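Side-chain contacts in carboxypeptidase D (Drosophila melanogaster, PDB 3MN8), which removes C-terminal arginine or lysine from peptides and proteins as a zinc-dependent metallocarboxypeptidase, and so processes growth factors, peptide hormones and neuropeptides: residues A[203-208]-A[290-295]; A[209-214]-A[373-378]; A[62-67]-A[136-141]. One frame throughout, in Å; residues are numbered along the deposited sequence.

Interaction 1. Residues A[203-208]-A[290-295]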
loop_
_atom_site.group_PDB
_atom_site.type_symbol
_atom_site.label_atom_id
_atom_site.label_comp_id
_atom_site.label_asym_id
_atom_site.label_seq_id
_atom_site.Cartn_x
_atom_site.Cartn_y
_atom_site.Cartn_z
ATOM N N ASN A 203 6.319 -2.227 -12.947
ATOM C CA ASN A 203 7.768 -2.326 -12.852
ATOM C C ASN A 203 8.236 -2.061 -11.451
ATOM O O ASN A 203 9.135 -2.724 -10.932
ATOM C CB ASN A 203 8.423 -1.291 -13.763
ATOM C CG ASN A 203 8.661 -1.810 -15.153
ATOM O OD1 ASN A 203 8.088 -2.827 -15.571
ATOM N ND2 ASN A 203 9.521 -1.115 -15.892
ATOM N N TRP A 204 7.621 -1.056 -10.851
ATOM C CA TRP A 204 7.999 -0.619 -9.527
ATOM C C TRP A 204 7.645 -1.681 -8.510
ATOM O O TRP A 204 8.488 -2.127 -7.725
ATOM C CB TRP A 204 7.293 0.694 -9.208
ATOM C CG TRP A 204 7.811 1.369 -7.999
ATOM C CD1 TRP A 204 9.121 1.605 -7.690
ATOM C CD2 TRP A 204 7.034 1.921 -6.921
ATOM N NE1 TRP A 204 9.208 2.257 -6.475
ATOM C CE2 TRP A 204 7.942 2.464 -5.986
ATOM C CE3 TRP A 204 5.665 1.999 -6.653
ATOM C CZ2 TRP A 204 7.519 3.075 -4.804
ATOM C CZ3 TRP A 204 5.252 2.605 -5.483
ATOM C CH2 TRP A 204 6.172 3.135 -4.575
ATOM N N ILE A 205 6.394 -2.113 -8.551
ATOM C CA ILE A 205 5.871 -3.061 -7.566
ATOM C C ILE A 205 6.725 -4.336 -7.469
ATOM O O ILE A 205 6.937 -4.865 -6.370
ATOM C CB ILE A 205 4.365 -3.391 -7.841
ATOM C CG1 ILE A 205 3.506 -2.130 -7.711
ATOM C CG2 ILE A 205 3.848 -4.450 -6.891
ATOM C CD1 ILE A 205 2.129 -2.251 -8.329
ATOM N N VAL A 206 7.224 -4.813 -8.609
ATOM C CA VAL A 206 8.026 -6.039 -8.641
ATOM C C VAL A 206 9.515 -5.750 -8.443
ATOM O O VAL A 206 10.333 -6.670 -8.369
ATOM C CB VAL A 206 7.833 -6.825 -9.961
ATOM C CG1 VAL A 206 6.391 -7.308 -10.098
ATOM C CG2 VAL A 206 8.235 -5.973 -11.153
ATOM N N SER A 207 9.859 -4.468 -8.333
ATOM C CA SER A 207 11.260 -4.056 -8.264
ATOM C C SER A 207 11.814 -4.110 -6.841
ATOM O O SER A 207 13.028 -4.134 -6.638
ATOM C CB SER A 207 11.441 -2.657 -8.872
ATOM O OG SER A 207 11.179 -1.629 -7.929
ATOM N N LYS A 208 10.920 -4.133 -5.865
ATOM C CA LYS A 208 11.306 -4.190 -4.463
ATOM C C LYS A 208 10.361 -5.096 -3.691
ATOM O O LYS A 208 9.204 -5.262 -4.057
ATOM C CB LYS A 208 11.266 -2.789 -3.842
ATOM C CG LYS A 208 12.189 -1.804 -4.510
ATOM C CD LYS A 208 12.283 -0.480 -3.768
ATOM C CE LYS A 208 13.478 0.307 -4.330
ATOM N NZ LYS A 208 13.743 1.642 -3.711
ATOM N N GLN A 290 -4.665 -3.788 -6.779
ATOM C CA GLN A 290 -4.724 -4.458 -5.480
ATOM C C GLN A 290 -4.361 -5.917 -5.629
ATOM O O GLN A 290 -3.368 -6.389 -5.096
ATOM C CB GLN A 290 -6.130 -4.358 -4.879
ATOM C CG GLN A 290 -6.262 -4.996 -3.509
ATOM C CD GLN A 290 -7.715 -5.179 -3.075
ATOM O OE1 GLN A 290 -8.288 -4.318 -2.402
ATOM N NE2 GLN A 290 -8.317 -6.309 -3.459
ATOM N N ASP A 291 -5.183 -6.646 -6.366
ATOM C CA ASP A 291 -4.965 -8.077 -6.486
ATOM C C ASP A 291 -3.650 -8.362 -7.197
ATOM O O ASP A 291 -3.076 -9.443 -7.034
ATOM C CB ASP A 291 -6.151 -8.770 -7.178
ATOM C CG ASP A 291 -7.391 -8.853 -6.280
ATOM O OD1 ASP A 291 -7.370 -8.280 -5.166
ATOM O OD2 ASP A 291 -8.384 -9.497 -6.685
ATOM N N PHE A 292 -3.171 -7.392 -7.977
ATOM C CA PHE A 292 -1.923 -7.595 -8.698
ATOM C C PHE A 292 -0.743 -7.659 -7.726
ATOM O O PHE A 292 0.131 -8.525 -7.845
ATOM C CB PHE A 292 -1.692 -6.533 -9.763
ATOM C CG PHE A 292 -0.310 -6.554 -10.325
ATOM C CD1 PHE A 292 -0.021 -7.330 -11.432
ATOM C CD2 PHE A 292 0.714 -5.819 -9.732
ATOM C CE1 PHE A 292 1.268 -7.377 -11.956
ATOM C CE2 PHE A 292 1.996 -5.851 -10.252
ATOM C CZ PHE A 292 2.277 -6.633 -11.362
ATOM N N ASN A 293 -0.735 -6.761 -6.751
ATOM C CA ASN A 293 0.239 -6.835 -5.669
ATOM C C ASN A 293 0.329 -8.226 -5.026
ATOM O O ASN A 293 1.413 -8.807 -4.898
ATOM C CB ASN A 293 -0.073 -5.779 -4.605
ATOM C CG ASN A 293 0.474 -4.398 -4.968
ATOM O OD1 ASN A 293 1.559 -4.002 -4.520
ATOM N ND2 ASN A 293 -0.280 -3.659 -5.782
ATOM N N TYR A 294 -0.821 -8.762 -4.641
ATOM C CA TYR A 294 -0.852 -9.996 -3.865
ATOM C C TYR A 294 -0.410 -11.191 -4.695
ATOM O O TYR A 294 0.384 -12.019 -4.244
ATOM C CB TYR A 294 -2.257 -10.225 -3.292
ATOM C CG TYR A 294 -2.372 -11.423 -2.372
ATOM C CD1 TYR A 294 -1.648 -11.484 -1.173
ATOM C CD2 TYR A 294 -3.217 -12.491 -2.691
ATOM C CE1 TYR A 294 -1.758 -12.582 -0.325
ATOM C CE2 TYR A 294 -3.338 -13.591 -1.852
ATOM C CZ TYR A 294 -2.606 -13.636 -0.669
ATOM O OH TYR A 294 -2.731 -14.732 0.167
ATOM N N ALA A 295 -0.923 -11.253 -5.919
ATOM C CA ALA A 295 -0.753 -12.415 -6.788
ATOM C C ALA A 295 0.590 -12.461 -7.510
ATOM O O ALA A 295 1.003 -13.526 -7.952
ATOM C CB ALA A 295 -1.891 -12.483 -7.796
#

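Interaction 2. Residues A[209-214]-A[373-378]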
loop_
_atom_site.group_PDB
_atom_site.type_symbol
_atom_site.label_atom_id
_atom_site.label_comp_id
_atom_site.label_asym_id
_atom_site.label_seq_id
_atom_site.Cartn_x
_atom_site.Cartn_y
_atom_site.Cartn_z
ATOM N N PRO A 209 10.855 -5.671 -2.600
ATOM C CA PRO A 209 10.074 -6.610 -1.798
ATOM C C PRO A 209 9.079 -5.888 -0.880
ATOM O O PRO A 209 9.134 -6.017 0.346
ATOM C CB PRO A 209 11.150 -7.281 -0.957
ATOM C CG PRO A 209 12.167 -6.189 -0.764
ATOM C CD PRO A 209 12.226 -5.499 -2.077
ATOM N N PHE A 210 8.167 -5.131 -1.470
ATOM C CA PHE A 210 7.163 -4.444 -0.673
ATOM C C PHE A 210 6.387 -5.401 0.211
ATOM O O PHE A 210 6.001 -6.484 -0.211
ATOM C CB PHE A 210 6.227 -3.643 -1.563
ATOM C CG PHE A 210 6.875 -2.438 -2.149
ATOM C CD1 PHE A 210 7.244 -2.409 -3.485
ATOM C CD2 PHE A 210 7.169 -1.350 -1.354
ATOM C CE1 PHE A 210 7.856 -1.302 -4.026
ATOM C CE2 PHE A 210 7.783 -0.241 -1.891
ATOM C CZ PHE A 210 8.129 -0.218 -3.229
ATOM N N VAL A 211 6.171 -4.984 1.448
ATOM C CA VAL A 211 5.577 -5.846 2.456
ATOM C C VAL A 211 4.089 -5.569 2.601
ATOM O O VAL A 211 3.283 -6.488 2.694
ATOM C CB VAL A 211 6.261 -5.660 3.835
ATOM C CG1 VAL A 211 5.454 -6.343 4.928
ATOM C CG2 VAL A 211 7.715 -6.175 3.808
ATOM N N LEU A 212 3.737 -4.292 2.609
ATOM C CA LEU A 212 2.364 -3.849 2.816
ATOM C C LEU A 212 2.109 -2.631 1.930
ATOM O O LEU A 212 3.045 -1.922 1.573
ATOM C CB LEU A 212 2.158 -3.492 4.296
ATOM C CG LEU A 212 0.919 -2.718 4.771
ATOM C CD1 LEU A 212 -0.349 -3.389 4.300
ATOM C CD2 LEU A 212 0.923 -2.601 6.298
ATOM N N SER A 213 0.848 -2.378 1.592
ATOM C CA SER A 213 0.502 -1.285 0.686
ATOM C C SER A 213 -0.978 -0.926 0.736
ATOM O O SER A 213 -1.822 -1.726 1.126
ATOM C CB SER A 213 0.873 -1.669 -0.751
ATOM O OG SER A 213 0.394 -0.703 -1.666
ATOM N N ALA A 214 -1.299 0.286 0.319
ATOM C CA ALA A 214 -2.689 0.689 0.231
ATOM C C ALA A 214 -2.837 1.647 -0.927
ATOM O O ALA A 214 -1.928 2.434 -1.180
ATOM C CB ALA A 214 -3.126 1.347 1.518
ATOM N N GLU A 373 15.960 -11.845 2.795
ATOM C CA GLU A 373 15.017 -11.376 3.789
ATOM C C GLU A 373 13.590 -11.746 3.426
ATOM O O GLU A 373 13.241 -11.846 2.248
ATOM C CB GLU A 373 15.093 -9.856 3.938
ATOM C CG GLU A 373 16.373 -9.220 3.473
ATOM C CD GLU A 373 16.263 -7.704 3.442
ATOM O OE1 GLU A 373 16.134 -7.109 4.537
ATOM O OE2 GLU A 373 16.296 -7.113 2.330
ATOM N N TYR A 374 12.765 -11.930 4.452
ATOM C CA TYR A 374 11.335 -12.112 4.263
ATOM C C TYR A 374 10.614 -11.520 5.468
ATOM O O TYR A 374 11.145 -11.489 6.583
ATOM C CB TYR A 374 10.976 -13.588 4.131
ATOM C CG TYR A 374 10.964 -14.298 5.462
ATOM C CD1 TYR A 374 12.111 -14.928 5.953
ATOM C CD2 TYR A 374 9.812 -14.314 6.248
ATOM C CE1 TYR A 374 12.103 -15.557 7.199
ATOM C CE2 TYR A 374 9.796 -14.939 7.485
ATOM C CZ TYR A 374 10.942 -15.558 7.953
ATOM O OH TYR A 374 10.914 -16.178 9.173
ATOM N N TRP A 375 9.406 -11.028 5.226
ATOM C CA TRP A 375 8.534 -10.575 6.283
ATOM C C TRP A 375 7.222 -11.285 6.044
ATOM O O TRP A 375 6.663 -11.189 4.949
ATOM C CB TRP A 375 8.285 -9.070 6.184
ATOM C CG TRP A 375 9.515 -8.243 6.139
ATOM C CD1 TRP A 375 10.040 -7.483 7.155
ATOM C CD2 TRP A 375 10.377 -8.060 5.011
ATOM N NE1 TRP A 375 11.188 -6.855 6.727
ATOM C CE2 TRP A 375 11.418 -7.196 5.417
ATOM C CE3 TRP A 375 10.378 -8.551 3.697
ATOM C CZ2 TRP A 375 12.442 -6.822 4.563
ATOM C CZ3 TRP A 375 11.400 -8.185 2.855
ATOM C CH2 TRP A 375 12.416 -7.327 3.286
ATOM N N ARG A 376 6.723 -11.997 7.047
ATOM C CA ARG A 376 5.449 -12.677 6.892
ATOM C C ARG A 376 4.455 -12.119 7.889
ATOM O O ARG A 376 4.517 -12.384 9.100
ATOM C CB ARG A 376 5.602 -14.189 7.045
ATOM C CG ARG A 376 4.296 -14.972 6.961
ATOM C CD ARG A 376 3.651 -14.873 5.594
ATOM N NE ARG A 376 2.378 -15.594 5.539
ATOM C CZ ARG A 376 1.542 -15.588 4.503
ATOM N NH1 ARG A 376 1.820 -14.893 3.411
ATOM N NH2 ARG A 376 0.419 -16.283 4.555
ATOM N N LEU A 377 3.542 -11.316 7.368
ATOM C CA LEU A 377 2.544 -10.690 8.209
ATOM C C LEU A 377 1.660 -11.773 8.778
ATOM O O LEU A 377 1.193 -12.644 8.051
ATOM C CB LEU A 377 1.710 -9.711 7.391
ATOM C CG LEU A 377 2.489 -8.603 6.693
ATOM C CD1 LEU A 377 1.518 -7.579 6.138
ATOM C CD2 LEU A 377 3.488 -7.957 7.643
ATOM N N LEU A 378 1.408 -11.716 10.074
ATOM C CA LEU A 378 0.580 -12.734 10.696
ATOM C C LEU A 378 -0.377 -12.171 11.742
ATOM O O LEU A 378 -0.077 -11.229 12.457
ATOM C CB LEU A 378 1.451 -13.855 11.292
ATOM C CG LEU A 378 2.189 -14.816 10.340
ATOM C CD1 LEU A 378 3.179 -15.684 11.085
ATOM C CD2 LEU A 378 1.219 -15.701 9.573
#

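Interaction 3. Residues A[62-67]-A[136-141]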
loop_
_atom_site.group_PDB
_atom_site.type_symbol
_atom_site.label_atom_id
_atom_site.label_comp_id
_atom_site.label_asym_id
_atom_site.label_seq_id
_atom_site.Cartn_x
_atom_site.Cartn_y
_atom_site.Cartn_z
ATOM N N LYS A 62 13.874 11.210 -0.150
ATOM C CA LYS A 62 14.448 10.985 -1.475
ATOM C C LYS A 62 13.354 10.810 -2.512
ATOM O O LYS A 62 12.381 10.102 -2.276
ATOM C CB LYS A 62 15.347 9.748 -1.466
ATOM C CG LYS A 62 15.975 9.430 -2.818
ATOM C CD LYS A 62 16.995 8.308 -2.680
ATOM C CE LYS A 62 17.543 7.889 -4.027
ATOM N NZ LYS A 62 18.075 9.049 -4.788
ATOM N N VAL A 63 13.513 11.462 -3.659
ATOM C CA VAL A 63 12.529 11.371 -4.728
ATOM C C VAL A 63 12.914 10.310 -5.734
ATOM O O VAL A 63 14.069 10.225 -6.143
ATOM C CB VAL A 63 12.378 12.688 -5.481
ATOM C CG1 VAL A 63 11.547 12.478 -6.726
ATOM C CG2 VAL A 63 11.750 13.752 -4.579
ATOM N N HIS A 64 11.923 9.524 -6.136
ATOM C CA HIS A 64 12.095 8.458 -7.107
ATOM C C HIS A 64 11.202 8.683 -8.317
ATOM O O HIS A 64 10.008 8.974 -8.172
ATOM C CB HIS A 64 11.760 7.128 -6.456
ATOM C CG HIS A 64 12.613 6.826 -5.266
ATOM N ND1 HIS A 64 13.816 6.159 -5.367
ATOM C CD2 HIS A 64 12.457 7.133 -3.958
ATOM C CE1 HIS A 64 14.355 6.052 -4.167
ATOM N NE2 HIS A 64 13.550 6.632 -3.294
ATOM N N PHE A 65 11.796 8.557 -9.503
ATOM C CA PHE A 65 11.073 8.658 -10.772
ATOM C C PHE A 65 10.632 7.262 -11.200
ATOM O O PHE A 65 11.461 6.353 -11.310
ATOM C CB PHE A 65 11.983 9.289 -11.829
ATOM C CG PHE A 65 11.457 9.203 -13.236
ATOM C CD1 PHE A 65 11.794 8.137 -14.056
ATOM C CD2 PHE A 65 10.654 10.202 -13.750
ATOM C CE1 PHE A 65 11.319 8.061 -15.350
ATOM C CE2 PHE A 65 10.183 10.136 -15.046
ATOM C CZ PHE A 65 10.513 9.062 -15.847
ATOM N N LEU A 66 9.330 7.089 -11.414
ATOM C CA LEU A 66 8.762 5.789 -11.765
ATOM C C LEU A 66 8.467 5.751 -13.254
ATOM O O LEU A 66 8.508 4.695 -13.885
ATOM C CB LEU A 66 7.474 5.541 -10.988
ATOM C CG LEU A 66 7.546 5.717 -9.470
ATOM C CD1 LEU A 66 6.261 5.257 -8.835
ATOM C CD2 LEU A 66 8.694 4.936 -8.899
ATOM N N GLY A 67 8.163 6.911 -13.818
ATOM C CA GLY A 67 7.916 6.991 -15.238
ATOM C C GLY A 67 7.094 8.214 -15.551
ATOM O O GLY A 67 6.910 9.077 -14.699
ATOM N N ASP A 136 10.517 1.502 5.863
ATOM C CA ASP A 136 10.932 2.188 4.645
ATOM C C ASP A 136 9.691 2.580 3.857
ATOM O O ASP A 136 9.020 1.727 3.260
ATOM C CB ASP A 136 11.795 1.268 3.804
ATOM C CG ASP A 136 13.045 1.941 3.320
ATOM O OD1 ASP A 136 13.865 2.375 4.158
ATOM O OD2 ASP A 136 13.215 2.020 2.090
ATOM N N ILE A 137 9.390 3.872 3.851
ATOM C CA ILE A 137 8.100 4.320 3.396
ATOM C C ILE A 137 8.137 5.093 2.076
ATOM O O ILE A 137 8.930 6.021 1.905
ATOM C CB ILE A 137 7.432 5.156 4.474
ATOM C CG1 ILE A 137 7.224 4.313 5.752
ATOM C CG2 ILE A 137 6.131 5.740 3.946
ATOM C CD1 ILE A 137 6.938 5.148 7.022
ATOM N N TYR A 138 7.266 4.696 1.148
ATOM C CA TYR A 138 7.115 5.369 -0.144
ATOM C C TYR A 138 5.700 5.931 -0.361
ATOM O O TYR A 138 4.694 5.211 -0.228
ATOM C CB TYR A 138 7.435 4.409 -1.284
ATOM C CG TYR A 138 8.848 3.895 -1.286
ATOM C CD1 TYR A 138 9.237 2.884 -0.431
ATOM C CD2 TYR A 138 9.787 4.414 -2.162
ATOM C CE1 TYR A 138 10.522 2.404 -0.446
ATOM C CE2 TYR A 138 11.070 3.942 -2.187
ATOM C CZ TYR A 138 11.436 2.936 -1.328
ATOM O OH TYR A 138 12.727 2.451 -1.325
ATOM N N LEU A 139 5.642 7.214 -0.716
ATOM C CA LEU A 139 4.377 7.915 -0.914
ATOM C C LEU A 139 4.190 8.380 -2.365
ATOM O O LEU A 139 5.014 9.129 -2.917
ATOM C CB LEU A 139 4.265 9.104 0.044
ATOM C CG LEU A 139 4.550 8.836 1.524
ATOM C CD1 LEU A 139 4.370 10.118 2.343
ATOM C CD2 LEU A 139 3.654 7.711 2.044
ATOM N N VAL A 140 3.099 7.918 -2.971
ATOM C CA VAL A 140 2.733 8.285 -4.331
ATOM C C VAL A 140 1.362 8.980 -4.320
ATOM O O VAL A 140 0.319 8.334 -4.506
ATOM C CB VAL A 140 2.679 7.039 -5.247
ATOM C CG1 VAL A 140 2.531 7.446 -6.717
ATOM C CG2 VAL A 140 3.918 6.169 -5.047
ATOM N N PRO A 141 1.358 10.302 -4.087
ATOM C CA PRO A 141 0.134 11.116 -4.049
ATOM C C PRO A 141 -0.770 10.933 -5.275
ATOM O O PRO A 141 -1.993 10.897 -5.135
ATOM C CB PRO A 141 0.677 12.551 -3.993
ATOM C CG PRO A 141 1.986 12.419 -3.335
ATOM C CD PRO A 141 2.558 11.105 -3.794
#

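Interaction 1. Residues A[203-208]-A[290-295]
With its CG2 anti to the backbone N and CG1 anti to the carbonyl carbon (chi1 -62°), I205 spreads its two branches over the side chains of F292 and N293. F292 has its CG anti to the backbone N (chi1 168°), a turn that carries the ring towards I205 although its first bond does not aim there. The CD1 of I205 reaches the ring at F292 CE2, 4.1 Å away, from an oblique direction. V206 adds a looser touch on the same ring, its CG1 lying 4.4 Å from F292 CZ at the more exposed margin of the contact. The side chains of I205 and N293 cross at about a right angle: I205 CG2 lies 3.3 Å from N293 OD1, and I205 CD1 lies 3.8 Å from N293 ND2. These are van der Waals contacts; the polar ends of the amide are used elsewhere, OD1 accepting from K95 NZ and ND2 donating to M289 O within its own helix. Bonds at both ends should restrain rotation of the amide. The F292 ring also stacks with that of F296, farther along the same helix. This chain comprises the first carboxypeptidase-like domain of the protein, in its active 1B form, with its transthyretin-like domain. Within the M14 catalytic part, the contact joins the C-terminal part of helix 196-205 to the middle of helix 289-296; strand 93-97 meets I205 through K95, and strand 300-305 meets N293 through E301.

Interaction 2. Residues A[209-214]-A[373-378]
W375 makes the main approach to segment 209-214, its indole resting against P209 and V211. V211 CG2 sits 3.3 Å above one face of the indole plane of W375, offset toward the rim, and comes within 3.5 Å of W375 CD2. The valine has CG1 anti to its backbone N and CG2 anti to its carbonyl carbon (chi1 168°), which sends one methyl to the tryptophan and the other to L377. Farther out on the six-membered ring, W375 CZ3 meets P209 CB at 3.9 Å, the proline approaching obliquely. The indole NH is engaged outside the pair, W375 NE1 donating to L90 O. Replacing the indole of W375 by an alanine methyl is likely to open a gap beside P209 and V211 and leave L90 O without this donor. R376 turns from this interface. L377, just past the strand, brings its CD2 to 3.7 Å from V211 CG1, and its other methyl, CD1, lies 4.0 Å from V211 O. V211 is therefore held between an aromatic and an aliphatic partner. Segment 209-214 leads into a central strand of the catalytic domain, whereas 373-378 belongs to the C-terminal transthyretin-like domain, so this is a domain interface. The flanking charges look outside the two segments, E373 forming a salt bridge with R87 and R376 one with D244. Between the segments themselves the chemistry is apolar, consistent with burial of apolar surface as the main contribution.

Interaction 3. Residues A[62-67]-A[136-141]
H64 and Y138 bring their rings together, both with CG anti to the carbonyl carbon and beside the backbone N (chi1 -59° and -62°). Because both first bonds aim across the contact, these matching torsions carry the two rings towards each other across the intervening strand 74-80. The tyrosine offers its CE2 to one face of the imidazole, 3.8 Å from H64 NE2 and 3.9 Å from H64 CD2. The ring planes are inclined at 52° and their centroids stand 5.5 Å apart, an oblique aromatic pair.

The strands that bear them, 61-68 and 136-140, are not neighbours in the mixed sheet of the catalytic domain: strand 74-80 runs between them, and Y138 packs on Q79 of that strand. Each ring also keeps a polar partner outside the pair, H64 NE2 with Q79 OE1 and Y138 OH with K208 NZ. The hydrogen bond at NE2 probably limits rotation of the imidazole and is consistent with a hydrogen on NE2, directed to OE1 of Q79. Between the rings themselves, the chemistry is one of dispersion and weak polar attraction, and the bonds to Q79 and K208 are likely to steady the two rings.

Helix 196-205 is followed in the chain by strand 212-217, and segments 203-208 and 209-214 adjoin, so interactions 1 and 2 are directly connected; their centres are 11 Å apart, and W204 CZ2 packs 3.7 Å from F210 CZ. W204 also ties interaction 1 to interaction 3, its CD1 lying 3.6 Å from L66 CD2. A probable hydrogen bond, K208 NZ to Y138 OH at 2.7 Å, joins the same two contacts. Interactions 2 and 3 reach the same sheet and meet where F210 CE2 lies 3.7 Å from Y138 CD1. The N293 side chain of interaction 1 is about 10 Å from that of the zinc ligand H217 and about 12 Å from the bound (2-guanidinoethylmercapto)succinic acid.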